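Local coordinates for hypothetical sugar kinase (Cytophaga hutchinsonii, PDB 3R8E), which is probably a sugar kinase of the ROK family, transferring phosphate from a nucleotide to a sugar, at residues T146-A151 with N262-G267. Sequence-based numbering, arbitrary orientation. Where two conformers were deposited one is given.
Sequences TFILLA and NNILLG
Four backbone hydrogen bonds tie Ile148 and Leu150 to Asn263, Leu265 and Gly267 in the parallel pattern, with Ile148 beside Ile264 and Leu150 beside Leu266. Ile148 N donates to Asn263 O, and Ile148 O accepts from Leu265 N at 2.8 Å in an almost straight bond (N-H...O 178°); Leu150 repeats the pattern two residues on, with its N on Leu265 O and its O receiving Gly267 N at 2.8 Å. The alternate residues Phe147, Leu149 and Ala151 make their backbone bonds with strand 156-162.

Before Ile148 the backbone pattern stops, and the side-chain amide of Asn263, not its backbone N, reaches Thr146 O. Its ND2 donates at 3.0 Å to Thr146 O, nearly in line with the carbonyl, which lies 15° out of the amide plane; a water gives the same oxygen a second bond of 2.8 Å while accepting from Asn262 N. With CG anti to its own carbonyl carbon (chi1 -69°), the Asn263 amide is brought over to Thr146. Replacing this asparagine by alanine removes the amide and would probably leave Thr146 O linked to the second strand through the water, a less firm hold.

The apolar contacts divide between the two faces. On one, the Leu265 CD1 methyl meets Phe147 CE1 obliquely at 3.9 Å, and Leu149 CD1 approaches Leu265 CB at 3.9 Å; helix 127-138 packs over this side through Ala131 and Glu135. On the other, Ile148 and Ile264 lie side by side, CG2 to CG1 3.7 Å, as do Leu150 and Leu266, whose CD2 sits 3.9 Å from Leu150 CB; helix 274-288 covers Ile264 and Leu266.

Flanked by strands 156-162 and 298-301, this parallel pair joins the central strand 147-152 of a five-stranded mixed sheet, order 3-2-1-4-5, to its neighbour 263-267, with helices on both faces: the ribonuclease H-like fold of ROK-family sugar kinases.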
loop_
_atom_site.group_PDB
_atom_site.type_symbol
_atom_site.label_atom_id
_atom_site.label_comp_id
_atom_site.label_asym_id
_atom_site.label_seq_id
_atom_site.Cartn_x
_atom_site.Cartn_y
_atom_site.Cartn_z
ATOM N N THR A 146 8.760 3.094 -12.133
ATOM C CA THR A 146 7.839 2.648 -11.089
ATOM C C THR A 146 7.973 1.148 -10.877
ATOM O O THR A 146 7.612 0.366 -11.757
ATOM C CB THR A 146 6.406 3.067 -11.474
ATOM O OG1 THR A 146 6.397 4.485 -11.703
ATOM C CG2 THR A 146 5.371 2.700 -10.399
ATOM N N PHE A 147 8.497 0.748 -9.706
ATOM C CA PHE A 147 8.672 -0.669 -9.387
ATOM C C PHE A 147 8.845 -0.899 -7.907
ATOM O O PHE A 147 9.176 0.021 -7.162
ATOM C CB PHE A 147 9.898 -1.267 -10.129
ATOM C CG PHE A 147 11.256 -0.771 -9.684
ATOM C CD1 PHE A 147 11.964 -1.432 -8.683
ATOM C CD2 PHE A 147 11.855 0.316 -10.310
ATOM C CE1 PHE A 147 13.228 -0.986 -8.286
ATOM C CE2 PHE A 147 13.128 0.750 -9.923
ATOM C CZ PHE A 147 13.801 0.099 -8.906
ATOM N N ILE A 148 8.695 -2.161 -7.499
ATOM C CA ILE A 148 8.981 -2.612 -6.144
ATOM C C ILE A 148 10.139 -3.599 -6.211
ATOM O O ILE A 148 10.163 -4.468 -7.091
ATOM C CB ILE A 148 7.756 -3.226 -5.381
ATOM C CG1 ILE A 148 8.143 -3.569 -3.913
ATOM C CG2 ILE A 148 7.206 -4.478 -6.091
ATOM C CD1 ILE A 148 6.978 -3.838 -2.981
ATOM N N LEU A 149 11.094 -3.450 -5.289
ATOM C CA LEU A 149 12.167 -4.403 -5.094
ATOM C C LEU A 149 11.840 -5.166 -3.830
ATOM O O LEU A 149 11.743 -4.554 -2.770
ATOM C CB LEU A 149 13.563 -3.744 -5.019
ATOM C CG LEU A 149 14.718 -4.653 -4.525
ATOM C CD1 LEU A 149 14.958 -5.807 -5.469
ATOM C CD2 LEU A 149 16.005 -3.881 -4.385
ATOM N N LEU A 150 11.613 -6.476 -3.942
ATOM C CA LEU A 150 11.397 -7.342 -2.788
ATOM C C LEU A 150 12.678 -8.096 -2.514
ATOM O O LEU A 150 13.099 -8.902 -3.350
ATOM C CB LEU A 150 10.251 -8.353 -2.995
ATOM C CG LEU A 150 8.820 -7.911 -2.934
ATOM C CD1 LEU A 150 7.920 -9.136 -3.035
ATOM C CD2 LEU A 150 8.511 -7.210 -1.622
ATOM N N ALA A 151 13.317 -7.820 -1.371
ATOM C CA ALA A 151 14.536 -8.512 -0.963
ATOM C C ALA A 151 14.137 -9.641 -0.017
ATOM O O ALA A 151 13.768 -9.396 1.134
ATOM C CB ALA A 151 15.511 -7.545 -0.312
ATOM N N ASN A 262 3.218 -2.402 -11.297
ATOM C CA ASN A 262 3.198 -3.781 -11.787
ATOM C C ASN A 262 4.576 -4.232 -12.307
ATOM O O ASN A 262 4.661 -5.215 -13.042
ATOM C CB ASN A 262 2.100 -3.994 -12.837
ATOM C CG ASN A 262 2.288 -3.210 -14.101
ATOM O OD1 ASN A 262 3.176 -2.361 -14.206
ATOM N ND2 ASN A 262 1.435 -3.460 -15.081
ATOM N N ASN A 263 5.647 -3.531 -11.900
ATOM C CA ASN A 263 7.025 -3.931 -12.178
ATOM C C ASN A 263 7.588 -4.420 -10.878
ATOM O O ASN A 263 7.530 -3.694 -9.884
ATOM C CB ASN A 263 7.857 -2.799 -12.754
ATOM C CG ASN A 263 7.467 -2.403 -14.145
ATOM O OD1 ASN A 263 7.163 -3.243 -15.002
ATOM N ND2 ASN A 263 7.528 -1.110 -14.405
ATOM N N ILE A 264 8.041 -5.682 -10.849
ATOM C CA ILE A 264 8.536 -6.297 -9.621
ATOM C C ILE A 264 9.928 -6.868 -9.846
ATOM O O ILE A 264 10.134 -7.655 -10.779
ATOM C CB ILE A 264 7.539 -7.393 -9.136
ATOM C CG1 ILE A 264 6.148 -6.798 -8.829
ATOM C CG2 ILE A 264 8.075 -8.170 -7.911
ATOM C CD1 ILE A 264 5.013 -7.671 -9.258
ATOM N N LEU A 265 10.872 -6.484 -8.966
ATOM C CA LEU A 265 12.233 -7.031 -8.950
ATOM C C LEU A 265 12.379 -7.870 -7.696
ATOM O O LEU A 265 12.038 -7.408 -6.605
ATOM C CB LEU A 265 13.330 -5.953 -9.004
ATOM C CG LEU A 265 13.456 -5.105 -10.279
ATOM C CD1 LEU A 265 14.618 -4.138 -10.155
ATOM C CD2 LEU A 265 13.629 -5.968 -11.539
ATOM N N LEU A 266 12.896 -9.094 -7.848
ATOM C CA LEU A 266 13.055 -10.012 -6.732
ATOM C C LEU A 266 14.529 -10.249 -6.426
ATOM O O LEU A 266 15.282 -10.689 -7.298
ATOM C CB LEU A 266 12.330 -11.341 -7.031
ATOM C CG LEU A 266 10.815 -11.247 -7.296
ATOM C CD1 LEU A 266 10.274 -12.559 -7.798
ATOM C CD2 LEU A 266 10.037 -10.802 -6.048
ATOM N N GLY A 267 14.913 -9.946 -5.186
ATOM C CA GLY A 267 16.274 -10.095 -4.672
ATOM C C GLY A 267 16.341 -10.936 -3.409
ATOM O O GLY A 267 15.345 -11.548 -3.016
HETATM O O HOH W 1 4.860 -0.098 -12.287
#